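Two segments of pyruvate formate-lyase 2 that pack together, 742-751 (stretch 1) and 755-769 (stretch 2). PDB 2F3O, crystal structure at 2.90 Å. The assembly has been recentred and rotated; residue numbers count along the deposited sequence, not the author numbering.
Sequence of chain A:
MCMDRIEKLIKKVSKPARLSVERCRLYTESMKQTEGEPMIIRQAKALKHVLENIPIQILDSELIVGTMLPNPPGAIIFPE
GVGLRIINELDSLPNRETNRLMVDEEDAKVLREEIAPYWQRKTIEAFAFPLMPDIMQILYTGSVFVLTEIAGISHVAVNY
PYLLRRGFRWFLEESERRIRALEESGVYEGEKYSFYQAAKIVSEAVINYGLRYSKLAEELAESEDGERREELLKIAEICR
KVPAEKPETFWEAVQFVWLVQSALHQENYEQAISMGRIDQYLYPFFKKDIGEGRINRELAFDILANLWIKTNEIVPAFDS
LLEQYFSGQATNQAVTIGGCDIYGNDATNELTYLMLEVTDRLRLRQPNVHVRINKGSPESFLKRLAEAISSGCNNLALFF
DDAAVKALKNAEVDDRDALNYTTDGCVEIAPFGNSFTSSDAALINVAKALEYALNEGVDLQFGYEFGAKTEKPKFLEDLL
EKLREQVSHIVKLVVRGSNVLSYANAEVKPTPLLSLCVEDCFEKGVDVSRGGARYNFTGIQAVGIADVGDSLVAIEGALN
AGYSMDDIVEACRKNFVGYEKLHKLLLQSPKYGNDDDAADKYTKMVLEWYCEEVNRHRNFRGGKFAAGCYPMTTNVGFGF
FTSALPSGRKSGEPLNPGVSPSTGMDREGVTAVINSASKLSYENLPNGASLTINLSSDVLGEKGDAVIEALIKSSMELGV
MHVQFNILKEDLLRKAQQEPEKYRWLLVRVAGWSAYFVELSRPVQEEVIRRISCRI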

# COMPACT_ATOMS: atom_id res chain seq x y z
N LYS A 742 9.29 -41.08 46.58
CA LYS A 742 9.84 -42.39 46.21
C LYS A 742 9.44 -42.74 44.77
O LYS A 742 10.11 -43.50 44.08
CB LYS A 742 9.35 -43.47 47.20
CG LYS A 742 10.30 -44.65 47.36
CD LYS A 742 9.62 -45.91 47.89
CE LYS A 742 10.13 -47.12 47.12
NZ LYS A 742 10.04 -48.42 47.84
N TYR A 743 8.34 -42.14 44.34
CA TYR A 743 7.74 -42.41 43.04
C TYR A 743 7.67 -41.13 42.16
O TYR A 743 6.75 -40.98 41.35
CB TYR A 743 6.34 -43.00 43.24
CG TYR A 743 6.27 -44.43 43.74
CD1 TYR A 743 6.35 -44.74 45.10
CD2 TYR A 743 6.12 -45.48 42.85
CE1 TYR A 743 6.29 -46.05 45.55
CE2 TYR A 743 6.05 -46.80 43.29
CZ TYR A 743 6.14 -47.08 44.64
OH TYR A 743 6.07 -48.39 45.06
N ARG A 744 8.63 -40.22 42.31
CA ARG A 744 8.60 -38.95 41.57
C ARG A 744 9.20 -39.04 40.15
O ARG A 744 9.30 -38.03 39.44
CB ARG A 744 9.21 -37.80 42.39
CG ARG A 744 10.72 -37.77 42.43
CD ARG A 744 11.25 -36.95 43.61
NE ARG A 744 12.67 -36.61 43.42
CZ ARG A 744 13.70 -37.40 43.72
NH1 ARG A 744 13.51 -38.60 44.26
NH2 ARG A 744 14.94 -36.98 43.49
N TRP A 745 9.56 -40.26 39.75
CA TRP A 745 10.09 -40.55 38.42
C TRP A 745 8.96 -41.02 37.49
O TRP A 745 9.19 -41.31 36.31
CB TRP A 745 11.16 -41.65 38.51
CG TRP A 745 10.62 -42.90 39.12
CD1 TRP A 745 10.52 -43.18 40.46
CD2 TRP A 745 10.05 -44.02 38.44
NE1 TRP A 745 9.93 -44.40 40.64
CE2 TRP A 745 9.64 -44.94 39.42
CE3 TRP A 745 9.86 -44.34 37.09
CZ2 TRP A 745 9.05 -46.17 39.10
CZ3 TRP A 745 9.26 -45.55 36.77
CH2 TRP A 745 8.88 -46.46 37.77
N LEU A 746 7.74 -41.10 38.04
CA LEU A 746 6.61 -41.69 37.33
C LEU A 746 5.98 -40.75 36.29
O LEU A 746 5.32 -39.77 36.65
CB LEU A 746 5.57 -42.13 38.36
CG LEU A 746 4.80 -43.44 38.19
CD1 LEU A 746 5.75 -44.61 38.27
CD2 LEU A 746 3.75 -43.56 39.27
N LEU A 747 6.19 -41.05 35.00
CA LEU A 747 5.78 -40.15 33.89
C LEU A 747 4.41 -40.38 33.25
O LEU A 747 4.02 -41.50 32.93
CB LEU A 747 6.82 -40.14 32.77
CG LEU A 747 7.76 -38.95 32.53
CD1 LEU A 747 8.05 -38.91 31.06
CD2 LEU A 747 7.19 -37.61 32.97
N VAL A 748 3.69 -39.30 33.02
CA VAL A 748 2.38 -39.43 32.44
C VAL A 748 2.22 -38.36 31.35
O VAL A 748 2.97 -37.37 31.35
CB VAL A 748 1.31 -39.32 33.55
CG1 VAL A 748 0.89 -37.88 33.79
CG2 VAL A 748 0.12 -40.15 33.22
N ARG A 749 1.32 -38.58 30.40
CA ARG A 749 0.95 -37.55 29.41
C ARG A 749 -0.36 -36.96 29.85
O ARG A 749 -1.37 -37.66 29.87
CB ARG A 749 0.80 -38.15 28.02
CG ARG A 749 2.07 -38.74 27.47
CD ARG A 749 3.10 -37.68 27.17
NE ARG A 749 2.78 -36.88 25.99
CZ ARG A 749 3.53 -35.89 25.53
NH1 ARG A 749 4.66 -35.56 26.13
NH2 ARG A 749 3.14 -35.22 24.46
N VAL A 750 -0.37 -35.69 30.22
CA VAL A 750 -1.57 -35.11 30.82
C VAL A 750 -2.67 -34.85 29.81
O VAL A 750 -3.79 -35.32 29.98
CB VAL A 750 -1.26 -33.82 31.56
CG1 VAL A 750 -2.48 -33.35 32.31
CG2 VAL A 750 -0.14 -34.04 32.51
N ALA A 751 -2.32 -34.13 28.74
CA ALA A 751 -3.27 -33.68 27.72
C ALA A 751 -2.51 -33.01 26.59
O ALA A 751 -3.08 -32.22 25.84
CB ALA A 751 -4.24 -32.68 28.32
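Stretch 2, residues 755-769: AYFVELSRPVQEEVI

Three backbone hydrogen bonds fix stretch 2 against stretch 1. Phe757 N donates to Leu746 O at 2.9 Å with an N-H...O angle of 172°, nearly linear. Val748 and Ala755 bond reciprocally: Val748 N reaches Ala755 O at 3.0 Å (154°), and Ala755 N reaches Val748 O at 2.9 Å (153°). This reciprocal pattern identifies Val748 and Ala755 as a hydrogen-bonded antiparallel pair, with CA atoms 5.5 Å apart. Leu747 and Tyr756 form the adjacent non-hydrogen-bonded pair, whose CA atoms approach to 4.8 Å. Stretch 2 therefore runs antiparallel to strand 747-749, its residues 755-756 supplying the end of a strand that begins earlier in the chain. A CA-H...O contact from Tyr756 CA to Leu746 O, 3.5 Å with 140° at the hydrogen, supplements this ladder.

Beyond the ladder, water 1 links the type I turn Tyr743-Leu746 to the 3-10 segment 757-759 at Val758. It donates to Tyr743 O at 3.1 Å and to Leu746 O at 2.8 Å, and accepts from Val758 N at 3.1 Å. Val758 directs its CA-to-CB bond toward stretch 1, and its CG2 lies 3.5 Å from Tyr743 O and 3.8 Å from Arg744 CA, so the valine packs largely on turn backbone.

The alternation of the strands separates the side chains. Leu747 and Tyr756 share one face of the sheet, where Leu747 CD2 comes within 3.7 Å of Tyr756 CD1. Arg744 O lies over one face of the tyrosine ring, 3.4 Å from Tyr756 CD1, while Leu746 O sits at the ring edge, near its plane.

Val748 and Ala755 occupy the other face, where the packing is wholly apolar. Val748 CG1 meets Leu760 CD1 at 3.7 Å, and Val748 CG2 meets Val768 CG2 at 3.8 Å; the two methyls thus contact different parts of stretch 2. Val750, just past the strand, places CG2 3.6 Å from Ala755 CB and 3.8 Å from Leu760 CD2, while its CG1 lies 4.2 Å from Val764 CG1.

After Leu760 the chain leaves stretch 1 at Ser761 to Pro763, and the helix brings Val764 and Val768 back against it. Two bonds accompany that course: Gln765 NE2 donates to Phe757 O at 3.0 Å (163°), tying the helix to the 3-10 segment, and Val764 N makes a weak capping bond to Ser761 OG at 3.5 Å. Val764 and Val768, one helical turn apart, both direct their CA-to-CB bonds toward stretch 1. Together the stretches bury 586 Å², both sides summed.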

# COMPACT_ATOMS: atom_id res chain seq x y z
N ALA A 755 4.13 -34.88 32.37
CA ALA A 755 4.31 -34.42 33.75
C ALA A 755 4.67 -35.59 34.66
O ALA A 755 4.29 -36.74 34.40
CB ALA A 755 3.06 -33.78 34.24
N TYR A 756 5.42 -35.30 35.72
CA TYR A 756 5.63 -36.29 36.78
C TYR A 756 4.33 -36.36 37.55
O TYR A 756 3.87 -35.35 38.07
CB TYR A 756 6.77 -35.86 37.70
CG TYR A 756 8.11 -35.87 37.03
CD1 TYR A 756 8.56 -36.98 36.34
CD2 TYR A 756 8.93 -34.75 37.09
CE1 TYR A 756 9.79 -36.99 35.72
CE2 TYR A 756 10.16 -34.75 36.48
CZ TYR A 756 10.58 -35.87 35.80
OH TYR A 756 11.80 -35.85 35.19
N PHE A 757 3.75 -37.55 37.61
CA PHE A 757 2.43 -37.76 38.20
C PHE A 757 2.26 -37.07 39.55
O PHE A 757 1.18 -36.55 39.86
CB PHE A 757 2.15 -39.25 38.35
CG PHE A 757 0.80 -39.55 38.92
CD1 PHE A 757 -0.31 -39.60 38.11
CD2 PHE A 757 0.64 -39.78 40.29
CE1 PHE A 757 -1.57 -39.88 38.64
CE2 PHE A 757 -0.62 -40.05 40.83
CZ PHE A 757 -1.72 -40.11 40.00
N VAL A 758 3.33 -37.08 40.34
CA VAL A 758 3.42 -36.45 41.66
C VAL A 758 3.11 -34.94 41.64
O VAL A 758 2.55 -34.39 42.59
CB VAL A 758 4.83 -36.72 42.25
CG1 VAL A 758 5.12 -35.86 43.49
CG2 VAL A 758 4.98 -38.19 42.55
N GLU A 759 3.43 -34.30 40.53
CA GLU A 759 3.23 -32.87 40.40
C GLU A 759 1.86 -32.42 39.87
O GLU A 759 1.63 -31.25 39.67
CB GLU A 759 4.36 -32.28 39.57
CG GLU A 759 5.72 -32.71 40.09
CD GLU A 759 6.08 -32.07 41.45
OE1 GLU A 759 7.05 -32.54 42.08
OE2 GLU A 759 5.41 -31.09 41.89
N LEU A 760 0.96 -33.37 39.66
CA LEU A 760 -0.41 -33.06 39.26
C LEU A 760 -1.29 -32.95 40.48
O LEU A 760 -1.11 -33.69 41.42
CB LEU A 760 -0.94 -34.19 38.39
CG LEU A 760 -0.15 -34.38 37.11
CD1 LEU A 760 -0.49 -35.69 36.47
CD2 LEU A 760 -0.51 -33.25 36.20
N SER A 761 -2.26 -32.04 40.45
CA SER A 761 -3.19 -31.83 41.58
C SER A 761 -4.11 -33.03 41.78
O SER A 761 -4.19 -33.89 40.91
CB SER A 761 -4.03 -30.57 41.33
OG SER A 761 -4.94 -30.78 40.27
N ARG A 762 -4.80 -33.08 42.93
CA ARG A 762 -5.74 -34.19 43.24
C ARG A 762 -6.83 -34.36 42.20
O ARG A 762 -7.02 -35.48 41.74
CB ARG A 762 -6.40 -34.09 44.63
CG ARG A 762 -5.48 -33.72 45.75
CD ARG A 762 -5.09 -34.91 46.61
NE ARG A 762 -4.10 -34.50 47.61
CZ ARG A 762 -4.37 -33.84 48.74
NH1 ARG A 762 -5.62 -33.50 49.06
NH2 ARG A 762 -3.38 -33.51 49.57
N PRO A 763 -7.55 -33.26 41.82
CA PRO A 763 -8.50 -33.47 40.73
C PRO A 763 -7.87 -34.00 39.44
O PRO A 763 -8.46 -34.87 38.80
CB PRO A 763 -9.11 -32.07 40.53
CG PRO A 763 -8.98 -31.42 41.84
CD PRO A 763 -7.63 -31.86 42.31
N VAL A 764 -6.67 -33.53 39.09
CA VAL A 764 -6.04 -33.96 37.84
C VAL A 764 -5.53 -35.40 37.92
O VAL A 764 -5.73 -36.16 36.99
CB VAL A 764 -4.97 -32.96 37.34
CG1 VAL A 764 -4.29 -33.47 36.08
CG2 VAL A 764 -5.60 -31.62 37.05
N GLN A 765 -4.93 -35.77 39.06
CA GLN A 765 -4.49 -37.15 39.32
C GLN A 765 -5.62 -38.17 39.24
O GLN A 765 -5.46 -39.24 38.63
CB GLN A 765 -3.87 -37.26 40.71
CG GLN A 765 -2.45 -36.76 40.80
CD GLN A 765 -1.85 -37.03 42.15
OE1 GLN A 765 -2.55 -37.39 43.09
NE2 GLN A 765 -0.54 -36.87 42.25
N GLU A 766 -6.76 -37.82 39.83
CA GLU A 766 -7.92 -38.69 39.89
C GLU A 766 -8.48 -38.94 38.51
O GLU A 766 -9.00 -40.01 38.21
CB GLU A 766 -8.99 -38.07 40.82
CG GLU A 766 -10.00 -39.05 41.43
CD GLU A 766 -9.39 -40.24 42.22
OE1 GLU A 766 -10.10 -41.27 42.33
OE2 GLU A 766 -8.23 -40.15 42.72
N GLU A 767 -8.31 -37.93 37.66
CA GLU A 767 -8.70 -37.99 36.26
C GLU A 767 -7.83 -38.92 35.41
O GLU A 767 -8.35 -39.70 34.63
CB GLU A 767 -8.70 -36.58 35.68
CG GLU A 767 -9.99 -35.85 35.90
CD GLU A 767 -10.89 -35.94 34.70
OE1 GLU A 767 -10.37 -35.91 33.56
OE2 GLU A 767 -12.12 -36.04 34.90
N VAL A 768 -6.50 -38.84 35.55
CA VAL A 768 -5.63 -39.76 34.80
C VAL A 768 -5.84 -41.22 35.24
O VAL A 768 -5.78 -42.13 34.41
CB VAL A 768 -4.12 -39.32 34.78
CG1 VAL A 768 -3.83 -38.27 35.79
CG2 VAL A 768 -3.17 -40.48 34.99
N ILE A 769 -6.15 -41.42 36.53
CA ILE A 769 -6.45 -42.76 37.03
C ILE A 769 -7.76 -43.30 36.45
O ILE A 769 -7.78 -44.40 35.91
CB ILE A 769 -6.39 -42.83 38.58
CG1 ILE A 769 -4.93 -42.89 39.05
CG2 ILE A 769 -7.12 -44.07 39.11
CD1 ILE A 769 -4.72 -42.52 40.50
O HOH W 1 5.52 -38.98 39.32